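Side-chain contacts in A1 protein (PDB 3RLK), which forms a minor part of the phage Qbeta particle as a read-through extension of the coat protein and is probably required for infection of the host cell: residues Tyr103-Gln108 with Cys142-Ile147; Gly120-Ala125 with Glu130-Leu135; Asp107-Met110 with Asp116-Glu119; Ile97-Thr102 with Thr179-Gln184. One frame throughout, in Å; residues are numbered along the deposited sequence.

Contact 1: residues Tyr103-Gln108 with Cys142-Ile147; sequences YLATDQ and CSLSDI
L144 pushes its isobutyl group against the backbone and side chains of L104 and A105, beside the weakly bonded helix 101-104. It is the first residue of the short helix 144-147, which follows strand 140-143 directly, with S143 as its N-cap. The S143 side chain accepts weakly from the amides of S145 and D146, marking the start of the helix. In L144, CD1 does most of the work against L104 and CB against A105. CD1 comes up to L104 O at 3.4 Å and lies 3.8 Å from L104 CB, while CB of L144 meets CB of A105 at 4.0 Å. With CG anti to the carbonyl carbon (chi1 -69°), this torsion sets CD1 against L104. Alanine suits the opposing turn because its lone methyl allows the two backbones to approach, CA of A105 to CA of L144 at 6.2 Å. L104 is buried further by I156, Y115 and F173, and A105 O accepts a hydrogen bond from R131 NH1. Beyond the apolar patch the chain turns at T106, whose OG1 caps helix 107-112 by accepting from A109 N and donates to Y103 O over 2.8 Å in the carbonyl plane.

Contact 2: residues Gly120-Ala125 with Glu130-Leu135; sequences GKKPGA and ERFIYL
K122 and E130 are joined by a salt bridge, and G120 and E130 by two backbone hydrogen bonds, so both polar links of this beta hairpin, made by strands 117-121 and 129-135, converge on the glutamate. K122 NZ lies 2.6 Å from E130 OE1, approaching from above the carboxylate plane, 38° out of it. The same oxygen is hydrogen-bonded to S143 OG, which should restrict rotation of the carboxylate, and D146 offers the lysine a weaker, long ion pair. A long, flexible side chain suits the reach: K122 bends at chi2, chi3 and chi4, whereas E130 is extended beyond CG. Next to the salt bridge, G120 and E130 form an antiparallel hydrogen-bonded pair, with G120 N to E130 O at 2.9 Å and E130 N to G120 O at 2.8 Å, both bonds nearly straight. Packing then falls to F132, two residues along the strand and on the same face as E130. As G120 has no side chain, the edge of the ring can come close to its backbone, CE2 of F132 being 3.5 Å from O of G120. W35 meets the ring edge-to-face. K122 also packs its aliphatic part against the ring, its CG in plane at the edge, 4.0 Å from F132 CZ.

Contact 3: residues Asp107-Met110 with Asp116-Glu119; sequences DQAM and DIRE
A109 and M110, on successive positions of helix 107-112, both press on I117, the first strand residue after the turn that leads out of the helix. Earlier in the helix, D107 does not touch the strand, but its OD1 is 5.8 Å from E119 OE2, and R131 forms a salt bridge with each, which probably offsets the repulsion between the two carboxylates. A109 comes next, its small methyl group allowing a close approach of the helix, with CB 3.9 Å from CD1 of I117. That branch of I117 also reaches A109 O, at 3.8 Å. The arrangement is a helix laid beside a mixed sheet, strand 117-121 running between the parallel strand 52-58 and the antiparallel strand 129-135; I117 turns its branched side chain to the helix, while R118 points away from it. M110 then supplies the largest buried surface. Its chain folds at chi2 (-64°) and chi3 (-34°), which brings SD to I117 CG2 at a tight 3.3 Å and sets CE 3.4 Å from I117 O. Methionine suits the place because an unbranched thioether can bend round a beta-branched neighbour. M110 CE ends 4.4 Å from E119 N. The carboxylate of that glutamate turns to W50 NE1 and to R131.

Contact 4: residues Ile97-Thr102 with Thr179-Gln184; sequences IDLDAT and TKCPIQ
C181 offers its sulfur to I97 and L99, and L99 in turn meets I183, so everything that crosses between these segments is apolar. In the sulfur contacts, SG of C181 lies 4.0 Å from CG2 of I97 and likewise 4.0 Å from CD2 of L99, touching the residues on either side of D98. SG stands opposite the backbone N (chi1 -167°), which sets it against both I97 and L99; a compact, weakly polar sulfur suits such a buried spot beside two branched side chains. The hydrocarbon contact uses the other methyl of L99, CD1, which comes within 3.8 Å of CG1 of I183. With its CG anti to the carbonyl carbon (chi1 -47°), the leucine thus divides its two methyls between the cysteine and the isoleucine. No hydrogen bond crosses; the polar groups are bonded within their own segment or to outside residues. D100 is the N-cap of helix 101-104, its OD1 accepting weakly from T102 N over 3.0 Å and also from Y103 N, while D98 uses its carboxylate oxygens for the amides of R77 and D78. Strand 96-98 and strand 183-188 are the outer members of a three-stranded antiparallel sheet, and strand 154-159 runs between them, bonded to L99 through I156 and to Q184 through V157; I183 also packs on I133 and L135 of strand 129-135.

How the contacts relate
Contacts 1, 3 and 4 are buried and apolar across their interfaces, whereas contact 2, farther from the chain's centre and only partly buried, is the one with a salt bridge and cross-strand hydrogen bonds. Contact 4 lies nearest the chain's centre and belongs to the three-stranded sheet; the others reach the six-stranded mixed sheet. Contacts 1 and 3 share the start of helix 107-112, though only contact 3 packs through it; helix 101-104 serves contacts 1 and 4, and strand 117-121 contacts 2 and 3. R131 of contact 2 ties D107 to E119 and so joins the polar margins of contacts 1, 2 and 3. Contacts 2 and 4 meet through I133 CG1 and I183 CD1, 3.5 Å apart.

Contact 1: residues Tyr103-Gln108 with Cys142-Ile147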
loop_
_atom_site.group_PDB
_atom_site.type_symbol
_atom_site.label_atom_id
_atom_site.label_comp_id
_atom_site.label_asym_id
_atom_site.label_seq_id
_atom_site.Cartn_x
_atom_site.Cartn_y
_atom_site.Cartn_z
ATOM N N TYR A 103 -2.917 -9.567 -2.852
ATOM C CA TYR A 103 -4.284 -9.422 -2.395
ATOM C C TYR A 103 -4.917 -8.107 -2.818
ATOM O O TYR A 103 -6.071 -8.101 -3.208
ATOM C CB TYR A 103 -4.366 -9.454 -0.864
ATOM C CG TYR A 103 -5.773 -9.601 -0.402
ATOM C CD1 TYR A 103 -6.389 -10.842 -0.428
ATOM C CD2 TYR A 103 -6.497 -8.510 0.046
ATOM C CE1 TYR A 103 -7.698 -11.005 -0.025
ATOM C CE2 TYR A 103 -7.812 -8.642 0.459
ATOM C CZ TYR A 103 -8.381 -9.922 0.469
ATOM O OH TYR A 103 -9.658 -10.048 0.852
ATOM N N LEU A 104 -4.203 -6.991 -2.670
ATOM C CA LEU A 104 -4.848 -5.687 -2.908
ATOM C C LEU A 104 -5.274 -5.571 -4.388
ATOM O O LEU A 104 -6.074 -4.672 -4.731
ATOM C CB LEU A 104 -3.918 -4.528 -2.542
ATOM C CG LEU A 104 -3.729 -4.309 -1.011
ATOM C CD1 LEU A 104 -2.544 -3.446 -0.692
ATOM C CD2 LEU A 104 -4.992 -3.711 -0.339
ATOM N N ALA A 105 -4.668 -6.365 -5.273
ATOM C CA ALA A 105 -5.080 -6.312 -6.709
ATOM C C ALA A 105 -6.293 -7.230 -7.046
ATOM O O ALA A 105 -6.767 -7.298 -8.191
ATOM C CB ALA A 105 -3.865 -6.568 -7.657
ATOM N N THR A 106 -6.776 -7.959 -6.050
ATOM C CA THR A 106 -7.852 -8.921 -6.282
ATOM C C THR A 106 -9.224 -8.260 -6.358
ATOM O O THR A 106 -9.451 -7.141 -5.868
ATOM C CB THR A 106 -7.914 -10.043 -5.186
ATOM O OG1 THR A 106 -8.352 -9.484 -3.955
ATOM C CG2 THR A 106 -6.539 -10.748 -5.070
ATOM N N ASP A 107 -10.131 -8.944 -7.043
ATOM C CA ASP A 107 -11.530 -8.509 -7.092
ATOM C C ASP A 107 -12.124 -8.326 -5.707
ATOM O O ASP A 107 -12.881 -7.391 -5.438
ATOM C CB ASP A 107 -12.343 -9.549 -7.880
ATOM C CG ASP A 107 -12.249 -9.354 -9.381
ATOM O OD1 ASP A 107 -11.415 -8.537 -9.842
ATOM O OD2 ASP A 107 -12.993 -10.049 -10.119
ATOM N N GLN A 108 -11.769 -9.254 -4.820
ATOM C CA GLN A 108 -12.104 -9.136 -3.446
ATOM C C GLN A 108 -11.699 -7.788 -2.815
ATOM O O GLN A 108 -12.494 -7.120 -2.138
ATOM C CB GLN A 108 -11.419 -10.293 -2.718
ATOM C CG GLN A 108 -11.858 -10.396 -1.302
ATOM C CD GLN A 108 -13.309 -10.711 -1.203
ATOM O OE1 GLN A 108 -13.757 -11.781 -1.632
ATOM N NE2 GLN A 108 -14.064 -9.802 -0.621
ATOM N N CYS A 142 -0.667 4.452 -7.315
ATOM C CA CYS A 142 0.521 3.675 -7.809
ATOM C C CYS A 142 0.010 2.286 -8.249
ATOM O O CYS A 142 -0.856 1.705 -7.554
ATOM C CB CYS A 142 1.554 3.553 -6.665
ATOM S SG CYS A 142 3.121 2.832 -7.291
ATOM N N SER A 143 0.441 1.788 -9.417
ATOM C CA SER A 143 -0.059 0.505 -9.989
ATOM C C SER A 143 0.449 -0.686 -9.149
ATOM O O SER A 143 1.675 -0.809 -9.019
ATOM C CB SER A 143 0.491 0.319 -11.380
ATOM O OG SER A 143 0.064 -0.955 -11.859
ATOM N N LEU A 144 -0.456 -1.551 -8.685
ATOM C CA LEU A 144 -0.117 -2.794 -7.974
ATOM C C LEU A 144 0.681 -3.782 -8.901
ATOM O O LEU A 144 1.559 -4.570 -8.451
ATOM C CB LEU A 144 -1.423 -3.417 -7.395
ATOM C CG LEU A 144 -1.936 -2.515 -6.248
ATOM C CD1 LEU A 144 -3.430 -2.885 -5.989
ATOM C CD2 LEU A 144 -1.014 -2.699 -4.976
ATOM N N SER A 145 0.435 -3.621 -10.210
ATOM C CA SER A 145 1.119 -4.382 -11.243
ATOM C C SER A 145 2.581 -4.011 -11.252
ATOM O O SER A 145 3.412 -4.910 -11.246
ATOM C CB SER A 145 0.524 -4.189 -12.653
ATOM O OG SER A 145 -0.757 -4.847 -12.727
ATOM N N ASP A 146 2.889 -2.717 -11.167
ATOM C CA ASP A 146 4.251 -2.238 -11.151
ATOM C C ASP A 146 4.990 -2.649 -9.846
ATOM O O ASP A 146 6.082 -3.192 -9.896
ATOM C CB ASP A 146 4.318 -0.697 -11.273
ATOM C CG ASP A 146 3.861 -0.145 -12.616
ATOM O OD1 ASP A 146 3.476 -0.945 -13.497
ATOM O OD2 ASP A 146 3.916 1.116 -12.807
ATOM N N ILE A 147 4.372 -2.386 -8.687
ATOM C CA ILE A 147 4.981 -2.702 -7.367
ATOM C C ILE A 147 5.366 -4.212 -7.278
ATOM O O ILE A 147 6.407 -4.558 -6.739
ATOM C CB ILE A 147 3.974 -2.314 -6.225
ATOM C CG1 ILE A 147 3.741 -0.787 -6.289
ATOM C CG2 ILE A 147 4.449 -2.871 -4.845
ATOM C CD1 ILE A 147 2.572 -0.301 -5.393
#

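Contact 2: residues Gly120-Ala125 with Glu130-Leu135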
loop_
_atom_site.group_PDB
_atom_site.type_symbol
_atom_site.label_atom_id
_atom_site.label_comp_id
_atom_site.label_asym_id
_atom_site.label_seq_id
_atom_site.Cartn_x
_atom_site.Cartn_y
_atom_site.Cartn_z
ATOM N N GLY A 120 -7.763 1.355 -13.351
ATOM C CA GLY A 120 -7.606 2.389 -14.408
ATOM C C GLY A 120 -6.905 1.854 -15.652
ATOM O O GLY A 120 -6.120 0.876 -15.613
ATOM N N LYS A 121 -7.184 2.557 -16.743
ATOM C CA LYS A 121 -6.672 2.213 -18.040
ATOM C C LYS A 121 -5.430 3.101 -18.352
ATOM O O LYS A 121 -5.537 4.292 -18.383
ATOM C CB LYS A 121 -7.732 2.403 -19.129
ATOM C CG LYS A 121 -7.157 1.916 -20.521
ATOM C CD LYS A 121 -8.068 2.284 -21.650
ATOM C CE LYS A 121 -7.482 1.811 -22.992
ATOM N NZ LYS A 121 -7.393 0.273 -23.109
ATOM N N LYS A 122 -4.269 2.488 -18.541
ATOM C CA LYS A 122 -3.053 3.266 -18.873
ATOM C C LYS A 122 -2.968 3.720 -20.325
ATOM O O LYS A 122 -3.581 3.116 -21.221
ATOM C CB LYS A 122 -1.811 2.446 -18.551
ATOM C CG LYS A 122 -1.767 2.025 -17.078
ATOM C CD LYS A 122 -0.387 2.181 -16.413
ATOM C CE LYS A 122 0.537 1.043 -16.710
ATOM N NZ LYS A 122 1.129 0.543 -15.418
ATOM N N PRO A 123 -2.174 4.765 -20.577
ATOM C CA PRO A 123 -1.869 5.033 -21.995
ATOM C C PRO A 123 -0.901 3.918 -22.495
ATOM O O PRO A 123 -0.316 3.154 -21.660
ATOM C CB PRO A 123 -1.120 6.397 -21.953
ATOM C CG PRO A 123 -1.054 6.815 -20.541
ATOM C CD PRO A 123 -1.508 5.685 -19.653
ATOM N N GLY A 124 -0.703 3.805 -23.801
ATOM C CA GLY A 124 0.269 2.826 -24.326
ATOM C C GLY A 124 -0.386 1.822 -25.267
ATOM O O GLY A 124 -1.593 1.777 -25.353
ATOM N N ALA A 125 0.426 1.011 -25.976
ATOM C CA ALA A 125 -0.056 0.266 -27.153
ATOM C C ALA A 125 -1.211 -0.672 -26.822
ATOM O O ALA A 125 -2.194 -0.783 -27.592
ATOM C CB ALA A 125 1.081 -0.533 -27.806
ATOM N N GLU A 130 -5.249 -1.740 -15.018
ATOM C CA GLU A 130 -4.537 -2.218 -13.805
ATOM C C GLU A 130 -5.248 -1.743 -12.572
ATOM O O GLU A 130 -6.200 -0.932 -12.665
ATOM C CB GLU A 130 -3.072 -1.750 -13.850
ATOM C CG GLU A 130 -2.305 -2.528 -14.936
ATOM C CD GLU A 130 -0.838 -2.134 -15.105
ATOM O OE1 GLU A 130 -0.403 -1.217 -14.363
ATOM O OE2 GLU A 130 -0.144 -2.805 -15.975
ATOM N N ARG A 131 -4.882 -2.288 -11.413
ATOM C CA ARG A 131 -5.419 -1.758 -10.145
ATOM C C ARG A 131 -4.386 -0.914 -9.419
ATOM O O ARG A 131 -3.157 -1.316 -9.345
ATOM C CB ARG A 131 -5.995 -2.888 -9.270
ATOM C CG ARG A 131 -7.403 -3.210 -9.780
ATOM C CD ARG A 131 -7.646 -4.588 -9.899
ATOM N NE ARG A 131 -8.886 -4.901 -10.677
ATOM C CZ ARG A 131 -9.656 -5.941 -10.417
ATOM N NH1 ARG A 131 -9.354 -6.722 -9.379
ATOM N NH2 ARG A 131 -10.726 -6.197 -11.183
ATOM N N PHE A 132 -4.842 0.255 -8.914
ATOM C CA PHE A 132 -3.956 1.303 -8.430
ATOM C C PHE A 132 -4.273 1.588 -6.957
ATOM O O PHE A 132 -5.436 1.923 -6.586
ATOM C CB PHE A 132 -4.149 2.605 -9.208
ATOM C CG PHE A 132 -3.695 2.543 -10.606
ATOM C CD1 PHE A 132 -2.510 3.136 -10.981
ATOM C CD2 PHE A 132 -4.449 1.878 -11.542
ATOM C CE1 PHE A 132 -2.098 3.106 -12.369
ATOM C CE2 PHE A 132 -4.087 1.818 -12.876
ATOM C CZ PHE A 132 -2.903 2.398 -13.295
ATOM N N ILE A 133 -3.265 1.438 -6.097
ATOM C CA ILE A 133 -3.492 1.752 -4.674
ATOM C C ILE A 133 -3.406 3.258 -4.481
ATOM O O ILE A 133 -2.537 3.927 -5.104
ATOM C CB ILE A 133 -2.432 0.957 -3.811
ATOM C CG1 ILE A 133 -2.790 1.046 -2.328
ATOM C CG2 ILE A 133 -0.974 1.337 -4.197
ATOM C CD1 ILE A 133 -4.110 0.306 -1.990
ATOM N N TYR A 134 -4.313 3.818 -3.683
ATOM C CA TYR A 134 -4.206 5.257 -3.413
ATOM C C TYR A 134 -3.173 5.494 -2.312
ATOM O O TYR A 134 -3.182 4.748 -1.292
ATOM C CB TYR A 134 -5.592 5.834 -2.997
ATOM C CG TYR A 134 -5.530 7.299 -2.596
ATOM C CD1 TYR A 134 -5.238 8.313 -3.553
ATOM C CD2 TYR A 134 -5.788 7.672 -1.290
ATOM C CE1 TYR A 134 -5.183 9.656 -3.165
ATOM C CE2 TYR A 134 -5.769 9.028 -0.901
ATOM C CZ TYR A 134 -5.469 10.014 -1.853
ATOM O OH TYR A 134 -5.429 11.348 -1.485
ATOM N N LEU A 135 -2.276 6.472 -2.531
ATOM C CA LEU A 135 -1.274 6.875 -1.541
ATOM C C LEU A 135 -1.585 8.276 -1.057
ATOM O O LEU A 135 -1.227 9.272 -1.682
ATOM C CB LEU A 135 0.154 6.802 -2.121
ATOM C CG LEU A 135 0.555 5.560 -2.934
ATOM C CD1 LEU A 135 1.931 5.669 -3.662
ATOM C CD2 LEU A 135 0.655 4.383 -1.986
#

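Contact 3: residues Asp107-Met110 with Asp116-Glu119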
loop_
_atom_site.group_PDB
_atom_site.type_symbol
_atom_site.label_atom_id
_atom_site.label_comp_id
_atom_site.label_asym_id
_atom_site.label_seq_id
_atom_site.Cartn_x
_atom_site.Cartn_y
_atom_site.Cartn_z
ATOM N N ASP A 107 -10.131 -8.944 -7.043
ATOM C CA ASP A 107 -11.530 -8.509 -7.092
ATOM C C ASP A 107 -12.124 -8.326 -5.707
ATOM O O ASP A 107 -12.881 -7.391 -5.438
ATOM C CB ASP A 107 -12.343 -9.549 -7.880
ATOM C CG ASP A 107 -12.249 -9.354 -9.381
ATOM O OD1 ASP A 107 -11.415 -8.537 -9.842
ATOM O OD2 ASP A 107 -12.993 -10.049 -10.119
ATOM N N GLN A 108 -11.769 -9.254 -4.820
ATOM C CA GLN A 108 -12.104 -9.136 -3.446
ATOM C C GLN A 108 -11.699 -7.788 -2.815
ATOM O O GLN A 108 -12.494 -7.120 -2.138
ATOM C CB GLN A 108 -11.419 -10.293 -2.718
ATOM C CG GLN A 108 -11.858 -10.396 -1.302
ATOM C CD GLN A 108 -13.309 -10.711 -1.203
ATOM O OE1 GLN A 108 -13.757 -11.781 -1.632
ATOM N NE2 GLN A 108 -14.064 -9.802 -0.621
ATOM N N ALA A 109 -10.441 -7.410 -2.990
ATOM C CA ALA A 109 -9.979 -6.156 -2.394
ATOM C C ALA A 109 -10.722 -4.962 -3.029
ATOM O O ALA A 109 -11.125 -4.021 -2.324
ATOM C CB ALA A 109 -8.482 -6.031 -2.552
ATOM N N MET A 110 -10.947 -5.051 -4.314
ATOM C CA MET A 110 -11.740 -4.012 -5.012
ATOM C C MET A 110 -13.184 -3.871 -4.495
ATOM O O MET A 110 -13.676 -2.750 -4.368
ATOM C CB MET A 110 -11.738 -4.222 -6.520
ATOM C CG MET A 110 -10.444 -3.966 -7.289
ATOM S SD MET A 110 -9.927 -2.240 -7.209
ATOM C CE MET A 110 -11.460 -1.379 -7.174
ATOM N N ASP A 116 -8.238 2.289 -0.239
ATOM C CA ASP A 116 -8.818 2.865 -1.471
ATOM C C ASP A 116 -7.999 2.421 -2.672
ATOM O O ASP A 116 -6.788 2.691 -2.745
ATOM C CB ASP A 116 -8.781 4.399 -1.445
ATOM C CG ASP A 116 -9.648 4.978 -0.326
ATOM O OD1 ASP A 116 -10.851 4.729 -0.372
ATOM O OD2 ASP A 116 -9.119 5.690 0.561
ATOM N N ILE A 117 -8.659 1.742 -3.607
ATOM C CA ILE A 117 -7.986 1.124 -4.745
ATOM C C ILE A 117 -8.866 1.499 -5.959
ATOM O O ILE A 117 -10.075 1.388 -5.863
ATOM C CB ILE A 117 -7.968 -0.386 -4.572
ATOM C CG1 ILE A 117 -7.477 -0.769 -3.153
ATOM C CG2 ILE A 117 -7.175 -1.046 -5.718
ATOM C CD1 ILE A 117 -7.755 -2.258 -2.838
ATOM N N ARG A 118 -8.287 2.012 -7.035
ATOM C CA ARG A 118 -9.104 2.351 -8.251
ATOM C C ARG A 118 -8.622 1.543 -9.408
ATOM O O ARG A 118 -7.407 1.323 -9.564
ATOM C CB ARG A 118 -9.062 3.862 -8.581
ATOM C CG ARG A 118 -9.927 4.656 -7.603
ATOM C CD ARG A 118 -10.047 6.140 -7.982
ATOM N NE ARG A 118 -11.014 6.783 -7.098
ATOM C CZ ARG A 118 -11.412 8.058 -7.170
ATOM N NH1 ARG A 118 -11.003 8.844 -8.141
ATOM N NH2 ARG A 118 -12.273 8.527 -6.237
ATOM N N GLU A 119 -9.542 1.099 -10.274
ATOM C CA GLU A 119 -9.088 0.417 -11.506
ATOM C C GLU A 119 -8.867 1.443 -12.615
ATOM O O GLU A 119 -9.737 2.316 -12.822
ATOM C CB GLU A 119 -10.194 -0.549 -11.946
ATOM C CG GLU A 119 -9.715 -1.554 -12.994
ATOM C CD GLU A 119 -10.484 -2.849 -12.899
ATOM O OE1 GLU A 119 -11.705 -2.787 -12.652
ATOM O OE2 GLU A 119 -9.855 -3.908 -13.040
#

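Contact 4: residues Ile97-Thr102 with Thr179-Gln184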
loop_
_atom_site.group_PDB
_atom_site.type_symbol
_atom_site.label_atom_id
_atom_site.label_comp_id
_atom_site.label_asym_id
_atom_site.label_seq_id
_atom_site.Cartn_x
_atom_site.Cartn_y
_atom_site.Cartn_z
ATOM N N ILE A 97 4.970 -2.384 8.965
ATOM C CA ILE A 97 4.709 -3.719 8.441
ATOM C C ILE A 97 4.412 -3.591 6.929
ATOM O O ILE A 97 3.902 -2.587 6.487
ATOM C CB ILE A 97 3.565 -4.457 9.202
ATOM C CG1 ILE A 97 3.708 -5.996 9.031
ATOM C CG2 ILE A 97 2.191 -4.001 8.782
ATOM C CD1 ILE A 97 5.169 -6.601 9.423
ATOM N N ASP A 98 4.706 -4.627 6.161
ATOM C CA ASP A 98 4.334 -4.644 4.725
ATOM C C ASP A 98 2.875 -5.111 4.524
ATOM O O ASP A 98 2.406 -5.967 5.266
ATOM C CB ASP A 98 5.260 -5.566 3.887
ATOM C CG ASP A 98 5.379 -6.977 4.464
ATOM O OD1 ASP A 98 5.506 -7.132 5.702
ATOM O OD2 ASP A 98 5.435 -7.951 3.678
ATOM N N LEU A 99 2.208 -4.584 3.493
ATOM C CA LEU A 99 0.884 -5.049 3.100
ATOM C C LEU A 99 0.987 -6.057 1.940
ATOM O O LEU A 99 2.046 -6.196 1.320
ATOM C CB LEU A 99 0.042 -3.837 2.660
ATOM C CG LEU A 99 0.036 -2.588 3.560
ATOM C CD1 LEU A 99 -1.095 -1.763 3.013
ATOM C CD2 LEU A 99 -0.253 -2.886 5.043
ATOM N N ASP A 100 -0.126 -6.753 1.667
ATOM C CA ASP A 100 -0.164 -7.779 0.646
ATOM C C ASP A 100 -0.517 -7.145 -0.695
ATOM O O ASP A 100 -1.671 -6.995 -1.053
ATOM C CB ASP A 100 -1.096 -8.888 1.047
ATOM C CG ASP A 100 -1.078 -10.078 0.071
ATOM O OD1 ASP A 100 -0.605 -9.952 -1.101
ATOM O OD2 ASP A 100 -1.623 -11.121 0.485
ATOM N N ALA A 101 0.511 -6.760 -1.468
ATOM C CA ALA A 101 0.222 -6.102 -2.804
ATOM C C ALA A 101 -0.572 -7.007 -3.795
ATOM O O ALA A 101 -1.328 -6.467 -4.650
ATOM C CB ALA A 101 1.580 -5.639 -3.472
ATOM N N THR A 102 -0.420 -8.317 -3.669
ATOM C CA THR A 102 -1.136 -9.335 -4.505
ATOM C C THR A 102 -2.611 -9.355 -4.122
ATOM O O THR A 102 -3.475 -9.090 -4.963
ATOM C CB THR A 102 -0.476 -10.741 -4.436
ATOM O OG1 THR A 102 0.820 -10.702 -5.075
ATOM C CG2 THR A 102 -1.382 -11.793 -5.070
ATOM N N THR A 179 -7.715 2.619 8.081
ATOM C CA THR A 179 -7.760 3.274 9.399
ATOM C C THR A 179 -6.884 2.541 10.487
ATOM O O THR A 179 -6.113 3.204 11.193
ATOM C CB THR A 179 -9.192 3.358 9.851
ATOM O OG1 THR A 179 -9.903 4.002 8.769
ATOM C CG2 THR A 179 -9.330 4.265 11.078
ATOM N N LYS A 180 -6.978 1.218 10.520
ATOM C CA LYS A 180 -6.133 0.400 11.377
ATOM C C LYS A 180 -4.683 0.474 10.981
ATOM O O LYS A 180 -3.796 0.369 11.855
ATOM C CB LYS A 180 -6.561 -1.034 11.303
ATOM C CG LYS A 180 -7.881 -1.245 11.957
ATOM C CD LYS A 180 -8.225 -2.708 11.865
ATOM C CE LYS A 180 -9.683 -3.080 12.136
ATOM N NZ LYS A 180 -9.722 -4.607 12.004
ATOM N N CYS A 181 -4.426 0.541 9.666
ATOM C CA CYS A 181 -3.044 0.434 9.158
ATOM C C CYS A 181 -2.786 1.291 7.906
ATOM O O CYS A 181 -2.619 0.747 6.796
ATOM C CB CYS A 181 -2.663 -1.030 8.927
ATOM S SG CYS A 181 -0.925 -1.432 8.658
ATOM N N PRO A 182 -2.664 2.625 8.098
ATOM C CA PRO A 182 -2.538 3.458 6.907
ATOM C C PRO A 182 -1.186 3.266 6.215
ATOM O O PRO A 182 -0.165 2.947 6.870
ATOM C CB PRO A 182 -2.698 4.884 7.451
ATOM C CG PRO A 182 -2.334 4.772 8.945
ATOM C CD PRO A 182 -2.954 3.437 9.296
ATOM N N ILE A 183 -1.217 3.409 4.882
ATOM C CA ILE A 183 0.040 3.293 4.111
ATOM C C ILE A 183 0.900 4.486 4.409
ATOM O O ILE A 183 0.413 5.635 4.387
ATOM C CB ILE A 183 -0.266 3.164 2.569
ATOM C CG1 ILE A 183 -1.185 1.941 2.353
ATOM C CG2 ILE A 183 1.072 3.263 1.696
ATOM C CD1 ILE A 183 -1.892 1.852 0.981
ATOM N N GLN A 184 2.183 4.243 4.620
ATOM C CA GLN A 184 3.159 5.320 4.931
ATOM C C GLN A 184 4.026 5.562 3.734
ATOM O O GLN A 184 4.497 6.691 3.527
ATOM C CB GLN A 184 4.072 4.858 6.048
ATOM C CG GLN A 184 3.386 4.348 7.349
ATOM C CD GLN A 184 2.554 5.444 7.967
ATOM O OE1 GLN A 184 1.322 5.369 7.968
ATOM N NE2 GLN A 184 3.205 6.531 8.334
#